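Local coordinates for protein C-glycoside 3-oxidase (Microbacterium trichothecenolyticum, PDB 7DVE) that uses bound FAD and molecular oxygen to oxidise the C3 hydroxyl of the sugar in C-glycosides such as isoorientin and mangiferin, at residues T147-L150 with D151-L154; L153-E156 with G157-L160; T490-G493 with V494-V498. All blocks are in the same frame, centred on the assembly; numbering follows the deposited sequence.

Interaction 1 (T147-L150 with D151-L154); sequences TGEL and DELL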
loop_
_atom_site.group_PDB
_atom_site.type_symbol
_atom_site.label_atom_id
_atom_site.label_comp_id
_atom_site.label_asym_id
_atom_site.label_seq_id
_atom_site.Cartn_x
_atom_site.Cartn_y
_atom_site.Cartn_z
ATOM N N THR A 147 -6.451 6.853 23.137
ATOM C CA THR A 147 -5.273 6.955 23.987
ATOM C C THR A 147 -4.282 8.004 23.524
ATOM O O THR A 147 -3.317 8.268 24.249
ATOM C CB THR A 147 -4.552 5.608 24.062
ATOM O OG1 THR A 147 -4.084 5.244 22.749
ATOM C CG2 THR A 147 -5.460 4.525 24.650
ATOM N N GLY A 148 -4.483 8.594 22.347
ATOM C CA GLY A 148 -3.467 9.415 21.737
ATOM C C GLY A 148 -2.396 8.634 21.009
ATOM O O GLY A 148 -1.541 9.243 20.348
ATOM N N GLU A 149 -2.414 7.303 21.085
ATOM C CA GLU A 149 -1.338 6.554 20.449
ATOM C C GLU A 149 -1.430 6.598 18.935
ATOM O O GLU A 149 -0.401 6.479 18.259
ATOM C CB GLU A 149 -1.314 5.098 20.913
ATOM C CG GLU A 149 -0.096 4.348 20.366
ATOM C CD GLU A 149 -0.012 2.888 20.786
ATOM O OE1 GLU A 149 -1.072 2.255 21.045
ATOM O OE2 GLU A 149 1.141 2.382 20.849
ATOM N N LEU A 150 -2.631 6.755 18.376
ATOM C CA LEU A 150 -2.737 6.744 16.917
ATOM C C LEU A 150 -1.897 7.866 16.308
ATOM O O LEU A 150 -1.139 7.632 15.365
ATOM C CB LEU A 150 -4.206 6.838 16.480
ATOM C CG LEU A 150 -4.516 6.964 14.968
ATOM C CD1 LEU A 150 -3.764 5.941 14.163
ATOM C CD2 LEU A 150 -6.014 6.864 14.679
ATOM N N ASP A 151 -1.980 9.075 16.865
ATOM C CA ASP A 151 -1.215 10.202 16.324
ATOM C C ASP A 151 0.296 9.971 16.417
ATOM O O ASP A 151 1.032 10.244 15.457
ATOM C CB ASP A 151 -1.612 11.492 17.041
ATOM C CG ASP A 151 -2.904 12.094 16.486
ATOM O OD1 ASP A 151 -3.387 11.623 15.431
ATOM O OD2 ASP A 151 -3.451 13.027 17.107
ATOM N N GLU A 152 0.774 9.438 17.548
ATOM C CA GLU A 152 2.195 9.112 17.667
ATOM C C GLU A 152 2.617 8.032 16.662
ATOM O O GLU A 152 3.699 8.125 16.058
ATOM C CB GLU A 152 2.518 8.700 19.109
ATOM C CG GLU A 152 3.847 7.976 19.265
ATOM C CD GLU A 152 4.033 7.363 20.637
ATOM O OE1 GLU A 152 4.343 8.112 21.580
ATOM O OE2 GLU A 152 3.865 6.132 20.786
ATOM N N LEU A 153 1.773 7.016 16.435
ATOM C CA LEU A 153 2.123 6.006 15.435
ATOM C C LEU A 153 2.153 6.595 14.026
ATOM O O LEU A 153 3.016 6.240 13.214
ATOM C CB LEU A 153 1.148 4.830 15.492
ATOM C CG LEU A 153 1.186 4.061 16.814
ATOM C CD1 LEU A 153 0.225 2.874 16.746
ATOM C CD2 LEU A 153 2.613 3.627 17.138
ATOM N N LEU A 154 1.205 7.467 13.696
ATOM C CA LEU A 154 1.215 8.058 12.361
ATOM C C LEU A 154 2.435 8.967 12.174
ATOM O O LEU A 154 3.044 8.981 11.094
ATOM C CB LEU A 154 -0.081 8.815 12.107
ATOM C CG LEU A 154 -1.370 8.009 12.096
ATOM C CD1 LEU A 154 -2.525 8.923 12.425
ATOM C CD2 LEU A 154 -1.610 7.324 10.723
#
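Glu149 and Leu150 start the first turn of helix 149-161, where Leu153 N bonds to Glu149 O and Leu154 N to Leu150 O, both at 2.9 Å. Each bond joins residues whose side chains also meet. Leu153 CG sits against the backbone, 3.2 Å from Glu149 O, and 3.8 Å from Glu149 CG. Leu153 CD1 lies by the same Glu149 CG. The Glu149 chain is extended, with CG anti to the backbone N (chi1 -174°). This lays its CG across Leu153, and its CD comes 4.0 Å from Leu153 CD1. The carboxylate forms a salt bridge with Arg499 of helix 490-510. Glu152 reaches the same helix through Arg502. The two carboxylates come within 4.6 Å, Glu149 OE2 to Glu152 OE2, and the two arginines probably ease the like charges.

The helix start is built by Thr147 and Gly148. Thr147 OG1 accepts from Glu149 N at 3.1 Å, which makes an ST turn, and Gly148 holds the N-cap position. Its positive phi (81°) would press a side chain against the preceding carbonyl oxygen.

On the neighbouring flank, Leu150 CD1 meets Leu154 CD1 at 3.7 Å. Leu150 also packs on Leu144 of the short helix 142-145, and Leu154 on Pro135. Asp151 turns outward to a salt bridge with Arg140. Leu153 also touches Ala495 and Val498 of helix 490-510. An alanine in place of Leu153 would probably open a gap between the two helices and take from Glu149 CG the leucine it lies on.

Interaction 2 (L153-E156 with G157-L160); sequences LLSE and GERL
Glu156 and Arg159, three residues apart on helix 149-161, lie side by side and point the same way. Arg159 grips the carboxylate side-on with two nitrogens, one to each oxygen. NE donates to Glu156 OE1 at 2.6 Å, and NH2 donates to Glu156 OE2 at 2.7 Å. Both oxygens are met on the syn side. The carboxylate and guanidinium planes are turned only 22° apart, and the acceptors lie near the guanidinium plane. Two bends make this fit. Glu156 folds at chi2 (-69°), and Arg159 folds at chi3 (87°), which brings NE back beside OE1. Leu160 CD2 lies over one face of the guanidinium, 3.9 Å above its plane. The NH1 of Arg159 forms a second salt bridge, to Glu30 of helix 19-31. The twin bonds and the leucine over one face should hold the guanidinium from turning.

Arg159 lies on the looser, solvent side. Ser155 is exposed too, on the flank towards Arg134. The buried side is close-packed. Gly157 has no side chain, and its CA lies against Val494 CG1 of helix 490-510. Leu153 and Leu154 are buried too, the latter on Pro135. Glu158 takes an intermediate place. Its CG lies 3.4 Å from Leu154 O, and its carboxylate turns back along the helix to Arg134, which also bonds Ser155 OG.

Four backbone bonds run beneath, from Gly157 N to Leu153 O through to Leu160 N to Glu156 O, each 2.9 Å long. This is a regular alpha helix carrying an i to i+3 salt bridge, with a glycine where helix 490-510 passes close.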
loop_
_atom_site.group_PDB
_atom_site.type_symbol
_atom_site.label_atom_id
_atom_site.label_comp_id
_atom_site.label_asym_id
_atom_site.label_seq_id
_atom_site.Cartn_x
_atom_site.Cartn_y
_atom_site.Cartn_z
ATOM N N LEU A 153 1.773 7.016 16.435
ATOM C CA LEU A 153 2.123 6.006 15.435
ATOM C C LEU A 153 2.153 6.595 14.026
ATOM O O LEU A 153 3.016 6.240 13.214
ATOM C CB LEU A 153 1.148 4.830 15.492
ATOM C CG LEU A 153 1.186 4.061 16.814
ATOM C CD1 LEU A 153 0.225 2.874 16.746
ATOM C CD2 LEU A 153 2.613 3.627 17.138
ATOM N N LEU A 154 1.205 7.467 13.696
ATOM C CA LEU A 154 1.215 8.058 12.361
ATOM C C LEU A 154 2.435 8.967 12.174
ATOM O O LEU A 154 3.044 8.981 11.094
ATOM C CB LEU A 154 -0.081 8.815 12.107
ATOM C CG LEU A 154 -1.370 8.009 12.096
ATOM C CD1 LEU A 154 -2.525 8.923 12.425
ATOM C CD2 LEU A 154 -1.610 7.324 10.723
ATOM N N SER A 155 2.815 9.727 13.212
ATOM C CA SER A 155 4.061 10.497 13.144
ATOM C C SER A 155 5.259 9.589 12.896
ATOM O O SER A 155 6.098 9.877 12.034
ATOM C CB SER A 155 4.274 11.300 14.425
ATOM O OG SER A 155 3.319 12.339 14.530
ATOM N N GLU A 156 5.339 8.469 13.620
ATOM C CA GLU A 156 6.432 7.533 13.389
ATOM C C GLU A 156 6.413 6.971 11.961
ATOM O O GLU A 156 7.469 6.820 11.336
ATOM C CB GLU A 156 6.378 6.424 14.430
ATOM C CG GLU A 156 7.069 6.832 15.705
ATOM C CD GLU A 156 8.566 6.943 15.538
ATOM O OE1 GLU A 156 9.073 8.035 15.155
ATOM O OE2 GLU A 156 9.236 5.922 15.810
ATOM N N GLY A 157 5.231 6.676 11.414
ATOM C CA GLY A 157 5.173 6.189 10.040
ATOM C C GLY A 157 5.601 7.234 9.022
ATOM O O GLY A 157 6.266 6.913 8.028
ATOM N N GLU A 158 5.205 8.494 9.237
ATOM C CA GLU A 158 5.701 9.597 8.404
ATOM C C GLU A 158 7.220 9.728 8.487
ATOM O O GLU A 158 7.883 10.047 7.494
ATOM C CB GLU A 158 5.035 10.902 8.825
ATOM C CG GLU A 158 3.572 10.953 8.411
ATOM C CD GLU A 158 2.721 11.807 9.329
ATOM O OE1 GLU A 158 3.272 12.436 10.267
ATOM O OE2 GLU A 158 1.493 11.860 9.101
ATOM N N ARG A 159 7.798 9.469 9.660
ATOM C CA ARG A 159 9.260 9.438 9.746
ATOM C C ARG A 159 9.840 8.257 8.962
ATOM O O ARG A 159 10.864 8.390 8.277
ATOM C CB ARG A 159 9.690 9.378 11.201
ATOM C CG ARG A 159 11.118 8.946 11.422
ATOM C CD ARG A 159 11.447 8.963 12.902
ATOM N NE ARG A 159 11.104 7.708 13.575
ATOM C CZ ARG A 159 11.915 6.659 13.672
ATOM N NH1 ARG A 159 13.096 6.640 13.074
ATOM N NH2 ARG A 159 11.544 5.613 14.409
ATOM N N LEU A 160 9.198 7.093 9.044
ATOM C CA LEU A 160 9.740 5.928 8.355
ATOM C C LEU A 160 9.722 6.138 6.844
ATOM O O LEU A 160 10.651 5.731 6.138
ATOM C CB LEU A 160 8.967 4.671 8.740
ATOM C CG LEU A 160 9.121 4.172 10.181
ATOM C CD1 LEU A 160 8.726 2.717 10.264
ATOM C CD2 LEU A 160 10.536 4.351 10.719
#

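Interaction 3 (T490-G493 with V494-V498); sequences TLTG and VALAV. With FAD (flavin-adenine dinucleotide), chain C.
Thr490 and the flavin carbonyl O2 of FAD come unusually close: Thr490 OG1 donates to FAD O2 at 2.5 Å, a very short bond whose exact length should be taken with caution. The same oxygen also accepts from the backbone, with Thr490 N to FAD O2 at 3.2 Å. Two donors of one residue therefore grip one carbonyl of the isoalloxazine. OG1 in turn accepts from the ribityl hydroxyl, FAD O3', at 2.9 Å. The hydroxyl thus bridges ring and ribityl chain. Its first torsion (chi1 -43°) puts OG1 beside the backbone N, where both donors can face O2. The methyl CG2 points to the ribityl carbon C4' of FAD, 3.8 Å away.

Behind the cofactor the helix runs on through buried, mostly small residues. Val494 N bonds to Thr490 O at 2.8 Å, and more bonds of the same kind follow, among them Ala497 N to Gly493 O. Side chains here meet backbone more than one another. Leu496 CG rests 3.2 Å from Thr492 O, and Ala495 CB lies 3.4 Å from Thr492 O. Gly493 adds no side chain.

The flanks are taken by other parts of the fold. Val494 and Ala497 pack on helix 19-31, which begins within what is probably the Rossmann-type glycine motif. Leu491, Ala495 and Val498 face helix 149-161, and Thr492 and Leu496 meet loops at Pro135, Ile481 and Val480.

Thr490 is the first residue of helix 490-510, with its N-H directed at O2. The positive end of the helix dipole would be expected to favour negative charge on the pyrimidine part of a reduced flavin. A helix N-terminus aimed at the flavin O2 is a familiar feature of GMC oxidoreductases and related flavoproteins.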
loop_
_atom_site.group_PDB
_atom_site.type_symbol
_atom_site.label_atom_id
_atom_site.label_comp_id
_atom_site.label_asym_id
_atom_site.label_seq_id
_atom_site.Cartn_x
_atom_site.Cartn_y
_atom_site.Cartn_z
ATOM N N THR A 490 -1.405 3.044 3.062
ATOM C CA THR A 490 -0.068 2.584 3.419
ATOM C C THR A 490 0.438 3.241 4.706
ATOM O O THR A 490 0.959 2.555 5.591
ATOM C CB THR A 490 0.911 2.829 2.271
ATOM O OG1 THR A 490 0.290 2.473 1.035
ATOM C CG2 THR A 490 2.150 1.937 2.463
ATOM N N LEU A 491 0.322 4.567 4.824
ATOM C CA LEU A 491 0.805 5.216 6.040
ATOM C C LEU A 491 0.186 4.576 7.273
ATOM O O LEU A 491 0.875 4.358 8.281
ATOM C CB LEU A 491 0.501 6.712 6.031
ATOM C CG LEU A 491 0.967 7.460 7.312
ATOM C CD1 LEU A 491 2.442 7.195 7.655
ATOM C CD2 LEU A 491 0.780 8.961 7.168
ATOM N N THR A 492 -1.114 4.242 7.198
ATOM C CA THR A 492 -1.788 3.661 8.356
ATOM C C THR A 492 -1.299 2.245 8.638
ATOM O O THR A 492 -1.064 1.885 9.805
ATOM C CB THR A 492 -3.301 3.666 8.154
ATOM O OG1 THR A 492 -3.734 5.020 7.983
ATOM C CG2 THR A 492 -3.981 3.078 9.391
ATOM N N GLY A 493 -1.162 1.426 7.583
ATOM C CA GLY A 493 -0.574 0.101 7.744
ATOM C C GLY A 493 0.810 0.143 8.369
ATOM O O GLY A 493 1.110 -0.635 9.279
ATOM N N VAL A 494 1.659 1.074 7.914
ATOM C CA VAL A 494 2.989 1.242 8.500
ATOM C C VAL A 494 2.896 1.658 9.978
ATOM O O VAL A 494 3.647 1.154 10.821
ATOM C CB VAL A 494 3.815 2.232 7.652
ATOM C CG1 VAL A 494 5.015 2.793 8.445
ATOM C CG2 VAL A 494 4.289 1.538 6.363
ATOM N N ALA A 495 1.967 2.561 10.322
ATOM C CA ALA A 495 1.781 2.958 11.725
ATOM C C ALA A 495 1.428 1.767 12.621
ATOM O O ALA A 495 1.981 1.600 13.733
ATOM C CB ALA A 495 0.693 4.029 11.810
ATOM N N LEU A 496 0.489 0.923 12.162
ATOM C CA LEU A 496 0.150 -0.262 12.951
ATOM C C LEU A 496 1.344 -1.207 13.032
ATOM O O LEU A 496 1.610 -1.793 14.094
ATOM C CB LEU A 496 -1.078 -0.960 12.378
ATOM C CG LEU A 496 -2.264 -0.026 12.131
ATOM C CD1 LEU A 496 -3.369 -0.747 11.385
ATOM C CD2 LEU A 496 -2.770 0.509 13.458
ATOM N N ALA A 497 2.128 -1.293 11.948
ATOM C CA ALA A 497 3.370 -2.066 11.989
ATOM C C ALA A 497 4.330 -1.517 13.043
ATOM O O ALA A 497 5.044 -2.285 13.702
ATOM C CB ALA A 497 4.030 -2.072 10.608
ATOM N N VAL A 498 4.365 -0.189 13.205
ATOM C CA VAL A 498 5.215 0.429 14.220
ATOM C C VAL A 498 4.837 -0.079 15.603
ATOM O O VAL A 498 5.702 -0.455 16.414
ATOM C CB VAL A 498 5.109 1.963 14.160
ATOM C CG1 VAL A 498 5.860 2.562 15.310
ATOM C CG2 VAL A 498 5.592 2.504 12.803
HETATM P PA FAD C . 3.266 -5.063 -0.572
HETATM O O1A FAD C . 2.480 -5.840 -1.560
HETATM O O2A FAD C . 3.643 -3.667 -0.895
HETATM O O5B FAD C . 4.557 -6.000 -0.328
HETATM C C5B FAD C . 4.364 -7.361 0.065
HETATM C C4B FAD C . 5.535 -8.196 -0.386
HETATM O O4B FAD C . 5.276 -9.537 0.124
HETATM C C3B FAD C . 5.561 -8.334 -1.922
HETATM O O3B FAD C . 6.877 -7.972 -2.384
HETATM C C2B FAD C . 5.318 -9.841 -2.097
HETATM O O2B FAD C . 6.063 -10.377 -3.193
HETATM C C1B FAD C . 5.875 -10.420 -0.813
HETATM N N9A FAD C . 5.333 -11.807 -0.569
HETATM C C8A FAD C . 4.016 -12.064 -0.605
HETATM N N7A FAD C . 3.831 -13.363 -0.344
HETATM C C5A FAD C . 5.027 -13.923 -0.152
HETATM C C6A FAD C . 5.376 -15.181 0.151
HETATM N N6A FAD C . 4.378 -16.055 0.277
HETATM N N1A FAD C . 6.659 -15.553 0.324
HETATM C C2A FAD C . 7.648 -14.578 0.177
HETATM N N3A FAD C . 7.260 -13.260 -0.127
HETATM C C4A FAD C . 5.959 -12.960 -0.286
HETATM N N1 FAD C . -0.629 3.385 -1.648
HETATM C C2 FAD C . -0.764 4.560 -0.930
HETATM O O2 FAD C . -0.902 4.478 0.285
HETATM N N3 FAD C . -0.753 5.800 -1.591
HETATM C C4 FAD C . -0.555 5.851 -2.989
HETATM O O4 FAD C . -0.524 6.948 -3.556
HETATM C C4X FAD C . -0.422 4.660 -3.694
HETATM N N5 FAD C . -0.288 4.633 -5.043
HETATM C C5X FAD C . -0.022 3.453 -5.673
HETATM C C6 FAD C . 0.262 3.418 -7.052
HETATM C C7 FAD C . 0.593 2.238 -7.709
HETATM C C7M FAD C . 0.910 2.237 -9.226
HETATM C C8 FAD C . 0.638 1.046 -6.984
HETATM C C8M FAD C . 0.999 -0.269 -7.700
HETATM C C9 FAD C . 0.348 1.066 -5.613
HETATM C C9A FAD C . 0.011 2.260 -4.949
HETATM N N10 FAD C . -0.287 2.282 -3.630
HETATM C C10 FAD C . -0.457 3.447 -3.002
HETATM C "C1'" FAD C . -0.409 1.044 -2.808
HETATM C "C2'" FAD C . 0.841 0.669 -2.002
HETATM O "O2'" FAD C . 1.878 0.292 -2.923
HETATM C "C3'" FAD C . 0.512 -0.477 -0.987
HETATM O "O3'" FAD C . -0.497 -0.037 -0.067
HETATM C "C4'" FAD C . 1.734 -0.837 -0.140
HETATM O "O4'" FAD C . 2.803 -1.226 -0.989
HETATM C "C5'" FAD C . 1.399 -2.014 0.816
HETATM O "O5'" FAD C . 2.599 -2.499 1.453
HETATM P P FAD C . 2.757 -3.997 2.045
HETATM O O1P FAD C . 4.164 -4.303 2.422
HETATM O O2P FAD C . 1.691 -4.125 3.061
HETATM O O3P FAD C . 2.507 -5.052 0.844
#

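Interactions 1 and 2 follow one another on helix 149-161, with centres 9 Å apart, and share Leu153 and Leu154. Interaction 3 comes much later in the chain, at the start of helix 490-510. Its centre is 11 Å from that of interaction 1 and 8 Å from that of interaction 2. The two helices touch directly. Ala495 CB lies 3.5 Å from Leu153 O, and Leu491 CD1 lies 3.4 Å from Glu158 N. The two parts of the GMC family sequence thus meet here. Helix 149-161 does not reach FAD through these contacts, but it packs against the helix whose first residue binds the flavin.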